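Side-chain contacts in capsular polysaccharide export system protein KpsC (Thermosulfurimonas dismutans, PDB 6MGB), which probably transfers Kdo from CMP-Kdo, as a GT-B-type beta-Kdo 2,4-transferase, in building the conserved glycolipid of Gram-negative capsules: residues W49-K52 against A58-K61; G97-A102 against L298-Y303; E196-V201 against S237-I242. All blocks are in the same frame, centred on the assembly; numbering follows the deposited sequence.

Contact 1 of 3, residues W49-K52 against A58-K61; sequences WGYK and AMQK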
loop_
_atom_site.group_PDB
_atom_site.type_symbol
_atom_site.label_atom_id
_atom_site.label_comp_id
_atom_site.label_asym_id
_atom_site.label_seq_id
_atom_site.Cartn_x
_atom_site.Cartn_y
_atom_site.Cartn_z
ATOM N N TRP A 49 11.137 -6.838 8.126
ATOM C CA TRP A 49 10.217 -5.723 7.924
ATOM C C TRP A 49 10.897 -4.666 7.065
ATOM O O TRP A 49 11.826 -3.992 7.521
ATOM C CB TRP A 49 9.782 -5.130 9.262
ATOM C CG TRP A 49 8.635 -4.179 9.145
ATOM C CD1 TRP A 49 8.683 -2.884 8.720
ATOM C CD2 TRP A 49 7.266 -4.449 9.461
ATOM N NE1 TRP A 49 7.425 -2.331 8.748
ATOM C CE2 TRP A 49 6.537 -3.271 9.201
ATOM C CE3 TRP A 49 6.585 -5.573 9.937
ATOM C CZ2 TRP A 49 5.162 -3.186 9.403
ATOM C CZ3 TRP A 49 5.218 -5.485 10.138
ATOM C CH2 TRP A 49 4.521 -4.300 9.870
ATOM N N GLY A 50 10.426 -4.513 5.830
ATOM C CA GLY A 50 10.980 -3.499 4.959
ATOM C C GLY A 50 12.426 -3.791 4.597
ATOM O O GLY A 50 12.846 -4.943 4.447
ATOM N N TYR A 51 13.202 -2.716 4.455
ATOM C CA TYR A 51 14.598 -2.810 4.045
ATOM C C TYR A 51 15.538 -2.153 5.048
ATOM O O TYR A 51 16.640 -1.732 4.681
ATOM C CB TYR A 51 14.766 -2.206 2.651
ATOM C CG TYR A 51 14.190 -3.104 1.585
ATOM C CD1 TYR A 51 12.816 -3.195 1.397
ATOM C CD2 TYR A 51 15.014 -3.886 0.788
ATOM C CE1 TYR A 51 12.282 -4.025 0.433
ATOM C CE2 TYR A 51 14.487 -4.720 -0.181
ATOM C CZ TYR A 51 13.119 -4.787 -0.352
ATOM O OH TYR A 51 12.583 -5.615 -1.311
ATOM N N LYS A 52 15.126 -2.065 6.309
ATOM C CA LYS A 52 16.012 -1.618 7.366
ATOM C C LYS A 52 17.166 -2.607 7.535
ATOM O O LYS A 52 17.190 -3.690 6.944
ATOM C CB LYS A 52 15.240 -1.471 8.678
ATOM C CG LYS A 52 14.582 -2.761 9.154
ATOM C CD LYS A 52 13.933 -2.600 10.520
ATOM C CE LYS A 52 12.792 -1.596 10.491
ATOM N NZ LYS A 52 12.078 -1.531 11.797
ATOM N N ALA A 58 18.103 -10.437 7.729
ATOM C CA ALA A 58 17.206 -11.582 7.614
ATOM C C ALA A 58 17.182 -12.118 6.188
ATOM O O ALA A 58 17.215 -13.337 5.974
ATOM C CB ALA A 58 15.801 -11.186 8.065
ATOM N N MET A 59 17.121 -11.224 5.197
ATOM C CA MET A 59 17.192 -11.659 3.805
ATOM C C MET A 59 18.472 -12.440 3.545
ATOM O O MET A 59 18.454 -13.471 2.862
ATOM C CB MET A 59 17.119 -10.453 2.870
ATOM C CG MET A 59 15.849 -9.636 2.985
ATOM S SD MET A 59 15.942 -8.127 2.002
ATOM C CE MET A 59 14.501 -7.245 2.600
ATOM N N GLN A 60 19.595 -11.955 4.077
ATOM C CA GLN A 60 20.873 -12.632 3.885
ATOM C C GLN A 60 20.859 -14.024 4.503
ATOM O O GLN A 60 21.381 -14.977 3.913
ATOM C CB GLN A 60 21.997 -11.770 4.472
ATOM C CG GLN A 60 23.158 -12.519 5.114
ATOM C CD GLN A 60 23.949 -13.348 4.128
ATOM O OE1 GLN A 60 23.615 -13.419 2.945
ATOM N NE2 GLN A 60 25.018 -13.972 4.610
ATOM N N LYS A 61 20.266 -14.162 5.692
ATOM C CA LYS A 61 20.194 -15.474 6.327
ATOM C C LYS A 61 19.292 -16.419 5.542
ATOM O O LYS A 61 19.624 -17.598 5.371
ATOM C CB LYS A 61 19.711 -15.334 7.771
ATOM C CG LYS A 61 20.693 -14.608 8.691
ATOM C CD LYS A 61 22.076 -15.249 8.677
ATOM C CE LYS A 61 23.029 -14.562 9.635
ATOM N NZ LYS A 61 24.445 -14.856 9.275
#

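Contact 2 of 3, residues G97-A102 against L298-Y303; sequences GIYYDA and LLYPRY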
loop_
_atom_site.group_PDB
_atom_site.type_symbol
_atom_site.label_atom_id
_atom_site.label_comp_id
_atom_site.label_asym_id
_atom_site.label_seq_id
_atom_site.Cartn_x
_atom_site.Cartn_y
_atom_site.Cartn_z
ATOM N N GLY A 97 8.118 -12.065 -2.910
ATOM C CA GLY A 97 8.820 -10.799 -2.938
ATOM C C GLY A 97 8.118 -9.805 -2.038
ATOM O O GLY A 97 7.891 -10.093 -0.859
ATOM N N ILE A 98 7.764 -8.636 -2.571
ATOM C CA ILE A 98 6.887 -7.711 -1.862
ATOM C C ILE A 98 6.209 -6.817 -2.890
ATOM O O ILE A 98 6.771 -6.514 -3.945
ATOM C CB ILE A 98 7.649 -6.892 -0.793
ATOM C CG1 ILE A 98 6.668 -6.195 0.157
ATOM C CG2 ILE A 98 8.582 -5.871 -1.440
ATOM C CD1 ILE A 98 5.749 -7.145 0.922
ATOM N N TYR A 99 4.986 -6.388 -2.565
ATOM C CA TYR A 99 4.097 -5.834 -3.583
ATOM C C TYR A 99 4.694 -4.607 -4.263
ATOM O O TYR A 99 4.487 -4.402 -5.465
ATOM C CB TYR A 99 2.738 -5.490 -2.970
ATOM C CG TYR A 99 2.781 -4.430 -1.889
ATOM C CD1 TYR A 99 2.950 -4.777 -0.557
ATOM C CD2 TYR A 99 2.642 -3.082 -2.201
ATOM C CE1 TYR A 99 2.986 -3.813 0.435
ATOM C CE2 TYR A 99 2.676 -2.112 -1.216
ATOM C CZ TYR A 99 2.849 -2.483 0.100
ATOM O OH TYR A 99 2.884 -1.521 1.083
ATOM N N TYR A 100 5.418 -3.770 -3.522
ATOM C CA TYR A 100 5.928 -2.533 -4.098
ATOM C C TYR A 100 7.258 -2.714 -4.818
ATOM O O TYR A 100 7.759 -1.751 -5.405
ATOM C CB TYR A 100 6.065 -1.443 -3.024
ATOM C CG TYR A 100 6.928 -1.796 -1.831
ATOM C CD1 TYR A 100 8.312 -1.702 -1.895
ATOM C CD2 TYR A 100 6.355 -2.195 -0.631
ATOM C CE1 TYR A 100 9.099 -2.014 -0.803
ATOM C CE2 TYR A 100 7.135 -2.507 0.465
ATOM C CZ TYR A 100 8.506 -2.414 0.374
ATOM O OH TYR A 100 9.288 -2.723 1.465
ATOM N N ASP A 101 7.828 -3.916 -4.808
ATOM C CA ASP A 101 9.099 -4.180 -5.482
ATOM C C ASP A 101 8.809 -4.690 -6.889
ATOM O O ASP A 101 8.526 -5.874 -7.090
ATOM C CB ASP A 101 9.934 -5.177 -4.686
ATOM C CG ASP A 101 11.262 -5.487 -5.350
ATOM O OD1 ASP A 101 11.532 -4.942 -6.440
ATOM O OD2 ASP A 101 12.040 -6.280 -4.782
ATOM N N ALA A 102 8.890 -3.792 -7.871
ATOM C CA ALA A 102 8.628 -4.134 -9.264
ATOM C C ALA A 102 9.813 -4.796 -9.960
ATOM O O ALA A 102 9.683 -5.177 -11.130
ATOM C CB ALA A 102 8.224 -2.880 -10.043
ATOM N N LEU A 298 -8.525 -8.419 -0.869
ATOM C CA LEU A 298 -9.184 -9.560 -0.239
ATOM C C LEU A 298 -8.239 -10.743 -0.030
ATOM O O LEU A 298 -8.172 -11.297 1.072
ATOM C CB LEU A 298 -10.398 -9.996 -1.067
ATOM C CG LEU A 298 -11.729 -9.344 -0.687
ATOM C CD1 LEU A 298 -11.762 -7.881 -1.105
ATOM C CD2 LEU A 298 -12.894 -10.106 -1.300
ATOM N N LEU A 299 -7.502 -11.141 -1.068
ATOM C CA LEU A 299 -6.688 -12.352 -1.007
ATOM C C LEU A 299 -5.298 -12.116 -0.426
ATOM O O LEU A 299 -4.803 -12.941 0.350
ATOM C CB LEU A 299 -6.542 -12.956 -2.404
ATOM C CG LEU A 299 -7.829 -13.297 -3.161
ATOM C CD1 LEU A 299 -7.494 -14.043 -4.443
ATOM C CD2 LEU A 299 -8.785 -14.110 -2.299
ATOM N N TYR A 300 -4.652 -11.007 -0.798
ATOM C CA TYR A 300 -3.232 -10.843 -0.500
ATOM C C TYR A 300 -2.981 -10.592 0.983
ATOM O O TYR A 300 -2.140 -11.293 1.570
ATOM C CB TYR A 300 -2.663 -9.734 -1.395
ATOM C CG TYR A 300 -1.186 -9.431 -1.279
ATOM C CD1 TYR A 300 -0.220 -10.413 -1.470
ATOM C CD2 TYR A 300 -0.757 -8.129 -1.037
ATOM C CE1 TYR A 300 1.130 -10.109 -1.386
ATOM C CE2 TYR A 300 0.581 -7.819 -0.952
ATOM C CZ TYR A 300 1.523 -8.809 -1.128
ATOM O OH TYR A 300 2.860 -8.488 -1.047
ATOM N N PRO A 301 -3.657 -9.657 1.646
ATOM C CA PRO A 301 -3.371 -9.411 3.063
ATOM C C PRO A 301 -3.991 -10.470 3.962
ATOM O O PRO A 301 -4.932 -11.173 3.592
ATOM C CB PRO A 301 -4.008 -8.038 3.324
ATOM C CG PRO A 301 -4.461 -7.525 1.974
ATOM C CD PRO A 301 -4.700 -8.745 1.157
ATOM N N ARG A 302 -3.441 -10.564 5.171
ATOM C CA ARG A 302 -3.981 -11.427 6.216
ATOM C C ARG A 302 -4.692 -10.558 7.245
ATOM O O ARG A 302 -4.074 -9.682 7.860
ATOM C CB ARG A 302 -2.878 -12.251 6.876
ATOM C CG ARG A 302 -2.042 -13.033 5.886
ATOM C CD ARG A 302 -1.145 -14.039 6.573
ATOM N NE ARG A 302 -0.376 -14.812 5.605
ATOM C CZ ARG A 302 0.420 -15.829 5.917
ATOM N NH1 ARG A 302 0.557 -16.208 7.182
ATOM N NH2 ARG A 302 1.078 -16.470 4.962
ATOM N N TYR A 303 -5.984 -10.802 7.428
ATOM C CA TYR A 303 -6.808 -10.010 8.326
ATOM C C TYR A 303 -7.054 -10.747 9.633
ATOM O O TYR A 303 -7.181 -11.974 9.665
ATOM C CB TYR A 303 -8.157 -9.680 7.677
ATOM C CG TYR A 303 -8.060 -8.741 6.501
ATOM C CD1 TYR A 303 -8.119 -7.368 6.685
ATOM C CD2 TYR A 303 -7.913 -9.223 5.207
ATOM C CE1 TYR A 303 -8.025 -6.498 5.619
ATOM C CE2 TYR A 303 -7.824 -8.363 4.133
ATOM C CZ TYR A 303 -7.878 -6.999 4.345
ATOM O OH TYR A 303 -7.790 -6.134 3.281
#

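Contact 3 of 3, residues E196-V201 against S237-I242; sequences EIYVKV and SHFDRI. With C5P (cytidine-5'-monophosphate), chain D.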
loop_
_atom_site.group_PDB
_atom_site.type_symbol
_atom_site.label_atom_id
_atom_site.label_comp_id
_atom_site.label_asym_id
_atom_site.label_seq_id
_atom_site.Cartn_x
_atom_site.Cartn_y
_atom_site.Cartn_z
ATOM N N GLU A 196 -6.042 24.347 -12.188
ATOM C CA GLU A 196 -5.405 24.584 -10.903
ATOM C C GLU A 196 -4.646 23.334 -10.479
ATOM O O GLU A 196 -5.090 22.211 -10.729
ATOM C CB GLU A 196 -6.445 24.950 -9.844
ATOM C CG GLU A 196 -7.224 26.219 -10.155
ATOM C CD GLU A 196 -8.097 26.669 -9.000
ATOM O OE1 GLU A 196 -8.755 25.810 -8.377
ATOM O OE2 GLU A 196 -8.120 27.884 -8.713
ATOM N N ILE A 197 -3.498 23.532 -9.840
ATOM C CA ILE A 197 -2.619 22.439 -9.442
ATOM C C ILE A 197 -2.645 22.340 -7.923
ATOM O O ILE A 197 -2.313 23.306 -7.226
ATOM C CB ILE A 197 -1.186 22.644 -9.956
ATOM C CG1 ILE A 197 -1.181 22.836 -11.479
ATOM C CG2 ILE A 197 -0.301 21.470 -9.552
ATOM C CD1 ILE A 197 -1.853 21.720 -12.261
ATOM N N TYR A 198 -3.039 21.176 -7.416
ATOM C CA TYR A 198 -3.029 20.892 -5.988
ATOM C C TYR A 198 -2.035 19.780 -5.684
ATOM O O TYR A 198 -1.932 18.803 -6.432
ATOM C CB TYR A 198 -4.420 20.487 -5.494
ATOM C CG TYR A 198 -5.430 21.611 -5.504
ATOM C CD1 TYR A 198 -6.134 21.927 -6.657
ATOM C CD2 TYR A 198 -5.688 22.348 -4.355
ATOM C CE1 TYR A 198 -7.061 22.952 -6.669
ATOM C CE2 TYR A 198 -6.612 23.375 -4.359
ATOM C CZ TYR A 198 -7.297 23.670 -5.517
ATOM O OH TYR A 198 -8.219 24.693 -5.529
ATOM N N VAL A 199 -1.307 19.941 -4.582
ATOM C CA VAL A 199 -0.371 18.941 -4.080
ATOM C C VAL A 199 -0.829 18.532 -2.689
ATOM O O VAL A 199 -1.001 19.388 -1.813
ATOM C CB VAL A 199 1.071 19.481 -4.040
ATOM C CG1 VAL A 199 2.012 18.474 -3.384
ATOM C CG2 VAL A 199 1.554 19.828 -5.438
ATOM N N LYS A 200 -1.014 17.230 -2.482
ATOM C CA LYS A 200 -1.432 16.700 -1.188
ATOM C C LYS A 200 -0.205 16.154 -0.470
ATOM O O LYS A 200 0.408 15.181 -0.922
ATOM C CB LYS A 200 -2.502 15.623 -1.349
ATOM C CG LYS A 200 -2.919 14.958 -0.036
ATOM C CD LYS A 200 -3.250 15.992 1.036
ATOM C CE LYS A 200 -3.887 15.365 2.264
ATOM N NZ LYS A 200 -3.088 14.233 2.808
ATOM N N VAL A 201 0.150 16.785 0.651
ATOM C CA VAL A 201 1.274 16.326 1.453
ATOM C C VAL A 201 0.884 15.067 2.217
ATOM O O VAL A 201 -0.268 14.894 2.639
ATOM C CB VAL A 201 1.732 17.443 2.411
ATOM C CG1 VAL A 201 2.820 16.947 3.352
ATOM C CG2 VAL A 201 2.226 18.648 1.618
ATOM N N SER A 237 -12.453 12.675 -4.341
ATOM C CA SER A 237 -13.729 12.823 -5.031
ATOM C C SER A 237 -13.841 14.148 -5.772
ATOM O O SER A 237 -14.704 14.284 -6.647
ATOM C CB SER A 237 -14.883 12.699 -4.035
ATOM O OG SER A 237 -14.981 13.854 -3.221
ATOM N N HIS A 238 -12.999 15.127 -5.446
ATOM C CA HIS A 238 -13.066 16.448 -6.057
ATOM C C HIS A 238 -12.182 16.581 -7.289
ATOM O O HIS A 238 -12.059 17.684 -7.831
ATOM C CB HIS A 238 -12.680 17.515 -5.034
ATOM C CG HIS A 238 -13.649 17.639 -3.902
ATOM N ND1 HIS A 238 -14.738 18.483 -3.944
ATOM C CD2 HIS A 238 -13.697 17.023 -2.698
ATOM C CE1 HIS A 238 -15.413 18.384 -2.814
ATOM N NE2 HIS A 238 -14.803 17.503 -2.040
ATOM N N PHE A 239 -11.565 15.492 -7.739
ATOM C CA PHE A 239 -10.706 15.512 -8.910
ATOM C C PHE A 239 -11.105 14.383 -9.850
ATOM O O PHE A 239 -11.704 13.386 -9.440
ATOM C CB PHE A 239 -9.223 15.372 -8.527
ATOM C CG PHE A 239 -8.724 16.461 -7.619
ATOM C CD1 PHE A 239 -8.103 17.586 -8.138
ATOM C CD2 PHE A 239 -8.873 16.358 -6.246
ATOM C CE1 PHE A 239 -7.643 18.588 -7.304
ATOM C CE2 PHE A 239 -8.415 17.358 -5.406
ATOM C CZ PHE A 239 -7.801 18.474 -5.938
ATOM N N ASP A 240 -10.775 14.564 -11.126
ATOM C CA ASP A 240 -10.902 13.504 -12.118
ATOM C C ASP A 240 -9.569 12.874 -12.485
ATOM O O ASP A 240 -9.538 11.700 -12.870
ATOM C CB ASP A 240 -11.554 14.046 -13.394
ATOM C CG ASP A 240 -12.967 14.542 -13.164
ATOM O OD1 ASP A 240 -13.664 13.975 -12.297
ATOM O OD2 ASP A 240 -13.381 15.498 -13.851
ATOM N N ARG A 241 -8.473 13.623 -12.365
ATOM C CA ARG A 241 -7.159 13.190 -12.821
ATOM C C ARG A 241 -6.166 13.300 -11.675
ATOM O O ARG A 241 -6.030 14.369 -11.069
ATOM C CB ARG A 241 -6.706 14.037 -14.015
ATOM C CG ARG A 241 -5.305 13.748 -14.506
ATOM C CD ARG A 241 -5.016 14.519 -15.783
ATOM N NE ARG A 241 -5.692 13.941 -16.941
ATOM C CZ ARG A 241 -5.705 14.488 -18.153
ATOM N NH1 ARG A 241 -5.082 15.638 -18.375
ATOM N NH2 ARG A 241 -6.343 13.885 -19.146
ATOM N N ILE A 242 -5.469 12.202 -11.386
ATOM C CA ILE A 242 -4.537 12.119 -10.268
ATOM C C ILE A 242 -3.151 11.794 -10.807
ATOM O O ILE A 242 -3.008 10.988 -11.733
ATOM C CB ILE A 242 -4.976 11.053 -9.241
ATOM C CG1 ILE A 242 -6.460 11.208 -8.892
ATOM C CG2 ILE A 242 -4.125 11.136 -7.984
ATOM C CD1 ILE A 242 -6.840 12.566 -8.337
HETATM O O3P C5P D . 1.801 4.572 -0.117
HETATM P P C5P D . 1.815 5.785 0.786
HETATM O O1P C5P D . 2.296 6.990 -0.017
HETATM O O2P C5P D . 2.606 5.713 2.077
HETATM O "O5'" C5P D . 0.293 6.056 1.159
HETATM C "C5'" C5P D . -0.340 5.377 2.233
HETATM C "C4'" C5P D . -1.732 5.913 2.452
HETATM O "O4'" C5P D . -1.644 7.230 3.054
HETATM C "C3'" C5P D . -2.553 6.132 1.189
HETATM O "O3'" C5P D . -3.203 4.952 0.749
HETATM C "C2'" C5P D . -3.521 7.236 1.597
HETATM O "O2'" C5P D . -4.624 6.712 2.321
HETATM C "C1'" C5P D . -2.657 8.071 2.544
HETATM N N1 C5P D . -2.013 9.211 1.849
HETATM C C2 C5P D . -2.577 10.592 1.975
HETATM N N3 C5P D . -1.913 11.742 1.265
HETATM C C4 C5P D . -0.717 11.522 0.457
HETATM C C5 C5P D . -0.156 10.147 0.332
HETATM C C6 C5P D . -0.820 8.999 1.042
HETATM O O2 C5P D . -3.545 10.777 2.628
HETATM N N4 C5P D . -0.075 12.637 -0.234
#

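Contact 1 of 3, residues W49-K52 against A58-K61
Met-59 lays its terminal methyl over one face of the Tyr-51 ring. Met-59 CE stands 3.9 Å from the ring centroid of Tyr-51, 19° off the ring normal, which makes a CH-pi contact. The methyl is not centred. It is shifted toward the rim, and its closest ring atom is Tyr-51 CE2, 3.8 Å from Met-59 CE. The sulfur follows at a slant: Met-59 SD is 5.0 Å from the centroid of Tyr-51, so the pair is also a Met-aromatic contact. The same methyl touches the backbone, with Met-59 CE 3.4 Å from Gly-50 O. It thus meets both a ring face and a carbonyl oxygen of the turn.

The torsions explain the reach. Met-59 CG lies opposite its own carbonyl carbon (chi1 -60°), and the chain is extended from there to CE. The side chain therefore leaves the helix straight and presents its end. Tyr-51 starts off pointing away from the helix, but its ring comes back within range and meets Met-59 at about a right angle.

The turn is type II' and runs from Trp-49 to Lys-52. Gly-50 has the positive phi that this turn needs. Lys-52 then takes the N-cap position of helix 53-65, and Tyr-51 O accepts a hydrogen bond from Arg-56 NE.

The contact lies at the surface. It joins the turn after strand 45-49 to the middle of helix 53-65. Met-59 also touches Tyr-69 of the neighbouring strand 69-74, while Tyr-51 reaches loop residues Tyr-100, Asp-101 and Leu-173.

Contact 2 of 3, residues G97-A102 against L298-Y303
Tyr-300 pushes its phenol end against Ile-98 and Tyr-99. At CB it swings its ring directly away from its own backbone N (chi1 -178°), which sends it toward the 97-102 loop. Contact begins at Tyr-300 CE2, 3.8 Å from Tyr-99 CB and close to Tyr-99 CD1 as well. Next, Tyr-300 CZ lies 4.0 Å from Tyr-99 CB. The tip has the most neighbours. Tyr-300 OH is 3.6 Å from Tyr-99 CB and sits at the edge of the Tyr-99 ring, in its plane. Tyr-300 OH is also 3.7 Å from Ile-98 CD1. Its polar partner is Asp-94 OD2, by a hydrogen bond; Asp-94 OD1 takes Gly-97 N, so one carboxylate serves both the loop and Tyr-300.

The loop is shaped by a type I turn from Ile-98 to Asp-101, closed by Asp-101 N to Ile-98 O at 2.9 Å. The side chain of Tyr-99 is about 6 Å from the bound CMP. Phe-76 meets the Tyr-99 ring edge-to-face.

The loop leaves strand 90-94 before helix 107-114. Tyr-300 sits between helix 289-299 and strand 302-305, which runs antiparallel beside 90-94. Both Tyr-99 and Tyr-300 touch Ile-92 on that strand.

Contact 3 of 3, residues E196-V201 against S237-I242
Beside the strand whose end forms part of the CMP pocket, Tyr-198 and Phe-239 meet as an offset edge-to-face pair. Phe-239 turns its edge toward the face of Tyr-198. The ring centroids are 5.7 Å apart and the planes stand at 71°. The closest atoms are Tyr-198 CD1 and Phe-239 CE1, at 3.7 Å. Phe-152 adds a third ring, edge-to-face with Tyr-198.

Strand 196-200 and strand 241-244, which Phe-239 precedes, belong to the parallel sheet of a Rossmann-like half, as in GT-B glycosyltransferases. Strand 158-162 runs between them, so the two rings meet across it, and Phe-239 also touches Leu-160.

Strand 196-200 ends at the nucleotide. There Lys-200 grips the cytosine from both backbone and side chain. C5P N4 gives Lys-200 O a hydrogen bond of 2.7 Å, weak because it is bent (124°). The side chain bends at chi2 (50°) and again at chi4, which brings Lys-200 NZ to C5P N3 at 3.2 Å. A weak bond links NZ to C5P O2. Lys-200 NZ also donates to Val-201 O at 2.9 Å, nearly in line with the carbonyl, which helps fix the ammonium. With a methionine in place of Lys-200, cytosine N3 and Val-201 O would probably lose their shared donor, and the base would be held less firmly. Ser-247, Gln-248, Glu-252, Asp-163 and His-202 also hydrogen-bond to the CMP.

From the N terminus, contact 1 comes first and ties the turn 49-52 to helix 53-65 across five residues, all of them helical. It is complete before contact 2 opens. Contact 2 closes the longest loop, bringing residues 298-303 back to 97-102 after 195 residues. Contact 3 is nested inside that loop and closes 35 residues of its own; none of the three cross. Contacts 1 and 2 touch, with Gly-50 CA near Tyr-100 OH, and both lie by the mixed sheet. Contact 3 belongs to the parallel sheet, its centre about 36 Å from that of contact 1. Contact 2 brings the C-terminal part of the chain back to the loop after strand 90-94, where strand 302-305 joins the mixed sheet.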